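BDI_3064 protein (Parabacteroides distasonis ATCC 8503, PDB 5Z06) hydrolyses linear beta-1,2-glucan and beta-1,2-glucooligosaccharides of four or more units, releasing sophorose from the non-reducing end as an exo-type enzyme. Local coordinates at residues A[294-297]-A[298-302]; A[411-414]-A[415-418]. All coordinates share one frame; numbering follows the deposited sequence.

In the fold
The two contacts illustrate how helices end and begin: interaction 1 lies at the C-terminal end of helix 284-297, interaction 2 at the N-terminal start of helix 414-428. They come in series along the chain, with helices 323-338, 344-360 and 392-408 among the elements between them. Their centres are about 25 Å apart and their nearest atoms about 12 Å, so they do not touch. Interaction 1 is buried, its centre about 12 Å from that of the chain; interaction 2 is a surface contact, its centre about 34 Å from that of the chain. Helix 344-360 gives both a neighbour: Arg350 meets 298-302, and Arg344 meets Glu416. Both helices probably belong to the (alpha/alpha)6 barrel expected of this family.

Interaction 1 of 2, residues A[294-297]-A[298-302]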
ATOM      1  N   ALA A 294      13.565   0.451  -5.035  1.00 24.40           N
ATOM      2  CA  ALA A 294      12.736   0.860  -3.915  1.00 24.62           C
ATOM      3  C   ALA A 294      11.527  -0.073  -3.734  1.00 24.22           C
ATOM      4  O   ALA A 294      11.159  -0.406  -2.615  1.00 23.72           O
ATOM      5  CB  ALA A 294      12.272   2.285  -4.097  1.00 24.56           C
ATOM      6  N   ASN A 295      10.917  -0.469  -4.840  1.00 24.29           N
ATOM      7  CA  ASN A 295       9.770  -1.359  -4.778  1.00 24.95           C
ATOM      8  C   ASN A 295      10.218  -2.746  -4.352  1.00 24.80           C
ATOM      9  O   ASN A 295       9.564  -3.392  -3.580  1.00 26.56           O
ATOM     10  CB  ASN A 295       9.067  -1.394  -6.103  1.00 25.14           C
ATOM     11  CG  ASN A 295       8.182  -0.185  -6.327  1.00 25.70           C
ATOM     12  OD1 ASN A 295       7.080  -0.134  -5.833  1.00 27.03           O
ATOM     13  ND2 ASN A 295       8.647   0.762  -7.127  1.00 25.06           N
ATOM     14  N   PHE A 296      11.361  -3.190  -4.849  1.00 26.43           N
ATOM     15  CA  PHE A 296      11.946  -4.462  -4.434  1.00 26.27           C
ATOM     16  C   PHE A 296      12.130  -4.548  -2.911  1.00 26.29           C
ATOM     17  O   PHE A 296      11.897  -5.596  -2.302  1.00 26.60           O
ATOM     18  CB  PHE A 296      13.271  -4.646  -5.172  1.00 26.82           C
ATOM     19  CG  PHE A 296      14.197  -5.609  -4.546  1.00 26.98           C
ATOM     20  CD1 PHE A 296      15.078  -5.193  -3.553  1.00 28.68           C
ATOM     21  CD2 PHE A 296      14.231  -6.924  -4.970  1.00 28.44           C
ATOM     22  CE1 PHE A 296      15.971  -6.081  -2.979  1.00 29.25           C
ATOM     23  CE2 PHE A 296      15.140  -7.814  -4.411  1.00 29.03           C
ATOM     24  CZ  PHE A 296      16.011  -7.394  -3.421  1.00 29.26           C
ATOM     25  N   ARG A 297      12.513  -3.431  -2.293  1.00 25.79           N
ATOM     26  CA  ARG A 297      12.738  -3.398  -0.853  1.00 25.15           C
ATOM     27  C   ARG A 297      11.558  -3.951  -0.078  1.00 24.66           C
ATOM     28  O   ARG A 297      11.732  -4.621   0.915  1.00 24.10           O
ATOM     29  CB  ARG A 297      12.992  -1.983  -0.379  1.00 25.43           C
ATOM     30  CG  ARG A 297      14.262  -1.329  -0.869  1.00 25.98           C
ATOM     31  CD  ARG A 297      14.218   0.143  -0.498  1.00 27.04           C
ATOM     32  NE  ARG A 297      15.265   0.877  -1.187  1.00 27.15           N
ATOM     33  CZ  ARG A 297      15.280   2.187  -1.342  1.00 27.39           C
ATOM     34  NH1 ARG A 297      14.315   2.958  -0.831  1.00 28.53           N
ATOM     35  NH2 ARG A 297      16.283   2.739  -1.992  1.00 29.00           N
ATOM     36  N   TYR A 298      10.359  -3.631  -0.532  1.00 24.64           N
ATOM     37  CA  TYR A 298       9.153  -4.127   0.092  1.00 24.28           C
ATOM     38  C   TYR A 298       9.148  -5.656   0.305  1.00 24.47           C
ATOM     39  O   TYR A 298       8.629  -6.147   1.302  1.00 25.96           O
ATOM     40  CB  TYR A 298       7.954  -3.708  -0.764  1.00 24.21           C
ATOM     41  CG  TYR A 298       6.663  -4.008  -0.131  1.00 23.73           C
ATOM     42  CD1 TYR A 298       6.131  -5.271  -0.209  1.00 24.08           C
ATOM     43  CD2 TYR A 298       5.990  -3.047   0.601  1.00 25.88           C
ATOM     44  CE1 TYR A 298       4.939  -5.580   0.394  1.00 24.96           C
ATOM     45  CE2 TYR A 298       4.772  -3.333   1.210  1.00 25.68           C
ATOM     46  CZ  TYR A 298       4.261  -4.614   1.106  1.00 24.37           C
ATOM     47  OH  TYR A 298       3.094  -4.969   1.708  1.00 23.32           O
ATOM     48  N   TYR A 299       9.692  -6.381  -0.655  1.00 24.75           N
ATOM     49  CA  TYR A 299       9.648  -7.842  -0.706  1.00 26.12           C
ATOM     50  C   TYR A 299      10.940  -8.436  -0.194  1.00 26.87           C
ATOM     51  O   TYR A 299      11.000  -9.623   0.095  1.00 23.69           O
ATOM     52  CB  TYR A 299       9.395  -8.293  -2.146  1.00 24.56           C
ATOM     53  CG  TYR A 299       8.168  -7.639  -2.640  1.00 25.11           C
ATOM     54  CD1 TYR A 299       6.928  -8.172  -2.366  1.00 24.82           C
ATOM     55  CD2 TYR A 299       8.235  -6.421  -3.316  1.00 25.45           C
ATOM     56  CE1 TYR A 299       5.768  -7.533  -2.774  1.00 25.37           C
ATOM     57  CE2 TYR A 299       7.095  -5.768  -3.709  1.00 24.48           C
ATOM     58  CZ  TYR A 299       5.870  -6.311  -3.433  1.00 24.57           C
ATOM     59  OH  TYR A 299       4.771  -5.645  -3.860  1.00 21.24           O
ATOM     60  N   TRP A 300      11.985  -7.610  -0.116  1.00 27.84           N
ATOM     61  CA  TRP A 300      13.242  -8.049   0.423  1.00 27.36           C
ATOM     62  C   TRP A 300      13.321  -7.751   1.925  1.00 27.45           C
ATOM     63  O   TRP A 300      12.909  -8.579   2.723  1.00 28.12           O
ATOM     64  CB  TRP A 300      14.389  -7.454  -0.381  1.00 27.16           C
ATOM     65  CG  TRP A 300      15.659  -8.114  -0.005  1.00 26.56           C
ATOM     66  CD1 TRP A 300      16.715  -7.560   0.633  1.00 26.88           C
ATOM     67  CD2 TRP A 300      15.979  -9.486  -0.218  1.00 25.58           C
ATOM     68  NE1 TRP A 300      17.701  -8.496   0.808  1.00 27.40           N
ATOM     69  CE2 TRP A 300      17.264  -9.697   0.310  1.00 26.73           C
ATOM     70  CE3 TRP A 300      15.305 -10.560  -0.822  1.00 25.01           C
ATOM     71  CZ2 TRP A 300      17.893 -10.941   0.261  1.00 25.08           C
ATOM     72  CZ3 TRP A 300      15.927 -11.786  -0.878  1.00 25.86           C
ATOM     73  CH2 TRP A 300      17.217 -11.966  -0.342  1.00 26.70           C
ATOM     74  N   GLU A 301      13.828  -6.593   2.325  1.00 26.58           N
ATOM     75  CA  GLU A 301      13.896  -6.252   3.731  1.00 27.02           C
ATOM     76  C   GLU A 301      12.515  -6.110   4.357  1.00 27.45           C
ATOM     77  O   GLU A 301      12.346  -6.306   5.560  1.00 26.56           O
ATOM     78  CB  GLU A 301      14.688  -4.961   3.904  1.00 29.09           C
ATOM     79  CG  GLU A 301      13.970  -3.729   3.405  1.00 29.98           C
ATOM     80  CD  GLU A 301      14.866  -2.528   3.347  1.00 30.10           C
ATOM     81  OE1 GLU A 301      15.722  -2.458   2.448  1.00 26.40           O
ATOM     82  OE2 GLU A 301      14.659  -1.636   4.193  1.00 32.16           O
ATOM     83  N   GLY A 302      11.529  -5.749   3.542  1.00 26.52           N
ATOM     84  CA  GLY A 302      10.172  -5.650   4.015  1.00 27.75           C
ATOM     85  C   GLY A 302       9.418  -6.955   4.147  1.00 27.93           C
ATOM     86  O   GLY A 302       8.256  -6.952   4.593  1.00 29.23           O
TER
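Phe296 and Trp300 both turn CG away from the backbone N, with chi1 at 160° and -169°, and so lie side by side, one turn apart and pointing the same way. The touching is done by Trp300 CB, which sits over one face of the phenyl ring 3.3 Å from Phe296 CE1, while Trp300 CG comes within 3.5 Å of Phe296 CZ. The phenyl ring and the five-membered ring of the indole are 19° from parallel but slid apart, so they barely overlap, and most of the contact falls on the tryptophan's CB and CG. Phe341 meets Phe296 edge-to-face, and Arg350 forms a cation-pi contact with Trp300.

The backbone that carries this pair shows how a helix runs out. Phe296 O takes two donors, Tyr299 N at 2.9 Å from above the carbonyl plane and Trp300 N at 3.0 Å within it. Arg297 O is reached nearly along the C=O axis by Gly302 N, also at 2.9 Å, a bond spanning five residues rather than four. A beta carbon on Gly302 would collide with Tyr298 O, which makes glycine fitting here. The helix belongs to the part of the chain that, as in other GH144 enzymes, probably folds into an (alpha/alpha)6 barrel, and its end faces the preceding beta region, where Asp206 pairs with Arg297 and Arg243 with Glu301. The guanidinium of Arg297 also pairs with Glu293 and donates to Glu645 O.

Arg297 and Glu301 run alongside each other, yet their charged groups do not touch, Arg297 NE being 5.0 Å from Glu301 OE1; the nearest side-chain approach is Arg297 CG to Glu301 OE1, 3.8 Å. The Tyr299 ring turns its edge to Asn295 O, 3.3 Å from Tyr299 CD2, and carries Tyr298 CD1 over the centre of one face.

Interaction 2 of 2, residues A[411-414]-A[415-418]; sequences QEND and KEKQ
The chain turns into helix 414-428 with Lys417 N bonded to Asn413 O and Gln418 N to Asp414 O, both at 3.0 Å, the regular four-residue spacing of a first helical turn. Asn413 is the N-cap. With chi1 at 61° its CG stands between the backbone N and the carbonyl carbon, which brings OD1 round to Glu416 N at 2.8 Å; the N-H points at it almost straight (174°), only slightly tilted from the amide plane.

Glu416 answers in the reverse direction. Its extended chain runs back beside Gln411, and Glu416 OE2 accepts from Gln411 N at 3.0 Å, met from above the carboxylate plane, while Gln411 CG packs 3.2 Å from the same oxygen. Arg344 of helix 344-360 forms a salt bridge with Glu416 OE1. Replacing Glu416 with an alanine here would probably leave Gln411 N and Arg344 without their acceptor and the lead-in to the helix freer to move.

Farther out, Asp414 and Lys415 lie side by side, their charged ends apparently joined through a water, though its short distance to Asp414 leaves that link doubtful. Two carboxylates, of Asp414 and Glu416, stand in the first turn, where the positive end of the helix dipole is likely to favour their charge.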
ATOM      1  N   GLN A 411      20.490 -23.572 -11.702  1.00 31.38           N
ATOM      2  CA  GLN A 411      21.860 -24.039 -11.545  1.00 34.85           C
ATOM      3  C   GLN A 411      21.852 -25.447 -10.960  1.00 33.47           C
ATOM      4  O   GLN A 411      20.956 -25.804 -10.184  1.00 28.24           O
ATOM      5  CB  GLN A 411      22.645 -23.131 -10.609  1.00 37.03           C
ATOM      6  CG  GLN A 411      22.704 -21.687 -11.042  1.00 40.92           C
ATOM      7  CD  GLN A 411      24.067 -21.301 -11.463  1.00 45.31           C
ATOM      8  OE1 GLN A 411      24.623 -21.875 -12.401  1.00 53.81           O
ATOM      9  NE2 GLN A 411      24.638 -20.334 -10.766  1.00 52.09           N
ATOM     10  N   GLU A 412      22.888 -26.209 -11.310  1.00 34.19           N
ATOM     11  CA  GLU A 412      23.065 -27.554 -10.840  1.00 33.49           C
ATOM     12  C   GLU A 412      23.878 -27.504  -9.572  1.00 34.90           C
ATOM     13  O   GLU A 412      25.082 -27.804  -9.565  1.00 35.19           O
ATOM     14  CB  GLU A 412      23.750 -28.414 -11.910  1.00 35.26           C
ATOM     15  CG  GLU A 412      22.936 -28.649 -13.160  1.00 38.87           C
ATOM     16  CD  GLU A 412      21.578 -29.300 -12.895  1.00 44.09           C
ATOM     17  OE1 GLU A 412      21.334 -29.865 -11.798  1.00 45.32           O
ATOM     18  OE2 GLU A 412      20.727 -29.242 -13.806  1.00 51.76           O
ATOM     19  N   ASN A 413      23.214 -27.079  -8.502  1.00 35.03           N
ATOM     20  CA  ASN A 413      23.764 -27.164  -7.152  1.00 35.33           C
ATOM     21  C   ASN A 413      22.653 -27.615  -6.229  1.00 34.62           C
ATOM     22  O   ASN A 413      21.494 -27.657  -6.642  1.00 33.78           O
ATOM     23  CB  ASN A 413      24.394 -25.848  -6.711  1.00 36.10           C
ATOM     24  CG  ASN A 413      23.409 -24.707  -6.686  1.00 35.02           C
ATOM     25  OD1 ASN A 413      22.395 -24.781  -6.013  1.00 34.14           O
ATOM     26  ND2 ASN A 413      23.726 -23.632  -7.394  1.00 32.90           N
ATOM     27  N   ASP A 414      22.991 -27.978  -4.995  1.00 34.35           N
ATOM     28  CA  ASP A 414      22.004 -28.641  -4.148  1.00 35.48           C
ATOM     29  C   ASP A 414      20.870 -27.700  -3.785  1.00 34.69           C
ATOM     30  O   ASP A 414      19.745 -28.154  -3.657  1.00 30.34           O
ATOM     31  CB  ASP A 414      22.608 -29.236  -2.870  1.00 36.74           C
ATOM     32  CG  ASP A 414      23.085 -28.180  -1.897  1.00 37.05           C
ATOM     33  OD1 ASP A 414      23.648 -27.185  -2.393  1.00 42.06           O
ATOM     34  OD2 ASP A 414      22.896 -28.337  -0.664  1.00 37.91           O
ATOM     35  N   LYS A 415      21.191 -26.418  -3.581  1.00 34.22           N
ATOM     36  CA  LYS A 415      20.197 -25.443  -3.147  1.00 37.35           C
ATOM     37  C   LYS A 415      19.186 -25.102  -4.224  1.00 34.36           C
ATOM     38  O   LYS A 415      17.987 -25.049  -3.953  1.00 35.11           O
ATOM     39  CB  LYS A 415      20.863 -24.167  -2.630  1.00 37.73           C
ATOM     40  CG  LYS A 415      21.467 -24.355  -1.260  1.00 40.15           C
ATOM     41  CD  LYS A 415      22.005 -23.041  -0.708  1.00 43.16           C
ATOM     42  CE  LYS A 415      22.384 -23.188   0.761  1.00 45.03           C
ATOM     43  NZ  LYS A 415      23.545 -24.070   1.010  1.00 46.98           N
ATOM     44  N   GLU A 416      19.668 -24.848  -5.434  1.00 33.28           N
ATOM     45  CA  GLU A 416      18.763 -24.525  -6.525  1.00 34.89           C
ATOM     46  C   GLU A 416      17.970 -25.757  -6.965  1.00 34.91           C
ATOM     47  O   GLU A 416      16.799 -25.648  -7.284  1.00 32.80           O
ATOM     48  CB  GLU A 416      19.509 -23.850  -7.665  1.00 33.25           C
ATOM     49  CG  GLU A 416      20.093 -22.529  -7.181  1.00 33.48           C
ATOM     50  CD  GLU A 416      20.481 -21.594  -8.273  1.00 33.16           C
ATOM     51  OE1 GLU A 416      21.299 -20.700  -7.982  1.00 35.75           O
ATOM     52  OE2 GLU A 416      20.004 -21.743  -9.418  1.00 31.49           O
ATOM     53  N   LYS A 417      18.609 -26.918  -6.937  1.00 35.08           N
ATOM     54  CA  LYS A 417      17.916 -28.190  -7.091  1.00 37.01           C
ATOM     55  C   LYS A 417      16.755 -28.321  -6.090  1.00 36.00           C
ATOM     56  O   LYS A 417      15.645 -28.683  -6.491  1.00 33.80           O
ATOM     57  CB  LYS A 417      18.904 -29.340  -6.934  1.00 40.72           C
ATOM     58  CG  LYS A 417      18.319 -30.738  -6.970  1.00 49.12           C
ATOM     59  CD  LYS A 417      18.085 -31.245  -8.388  1.00 56.04           C
ATOM     60  CE  LYS A 417      17.533 -32.668  -8.391  1.00 63.04           C
ATOM     61  NZ  LYS A 417      18.339 -33.629  -7.575  1.00 65.62           N
ATOM     62  N   GLN A 418      17.001 -28.004  -4.815  1.00 32.97           N
ATOM     63  CA  GLN A 418      15.961 -28.060  -3.778  1.00 33.16           C
ATOM     64  C   GLN A 418      14.821 -27.038  -4.015  1.00 32.63           C
ATOM     65  O   GLN A 418      13.638 -27.355  -3.848  1.00 29.07           O
ATOM     66  CB  GLN A 418      16.569 -27.838  -2.415  1.00 34.27           C
ATOM     67  CG  GLN A 418      15.630 -28.161  -1.276  1.00 40.65           C
ATOM     68  CD  GLN A 418      16.184 -27.737   0.070  1.00 45.14           C
ATOM     69  OE1 GLN A 418      17.384 -27.917   0.357  1.00 46.68           O
ATOM     70  NE2 GLN A 418      15.311 -27.178   0.919  1.00 43.68           N
TER
HETATM   71  O   HOH W   1      23.229 -20.929  -6.511  1.00 36.34           O
HETATM   72  O   HOH W   2      24.800 -25.638  -0.775  1.00 35.26           O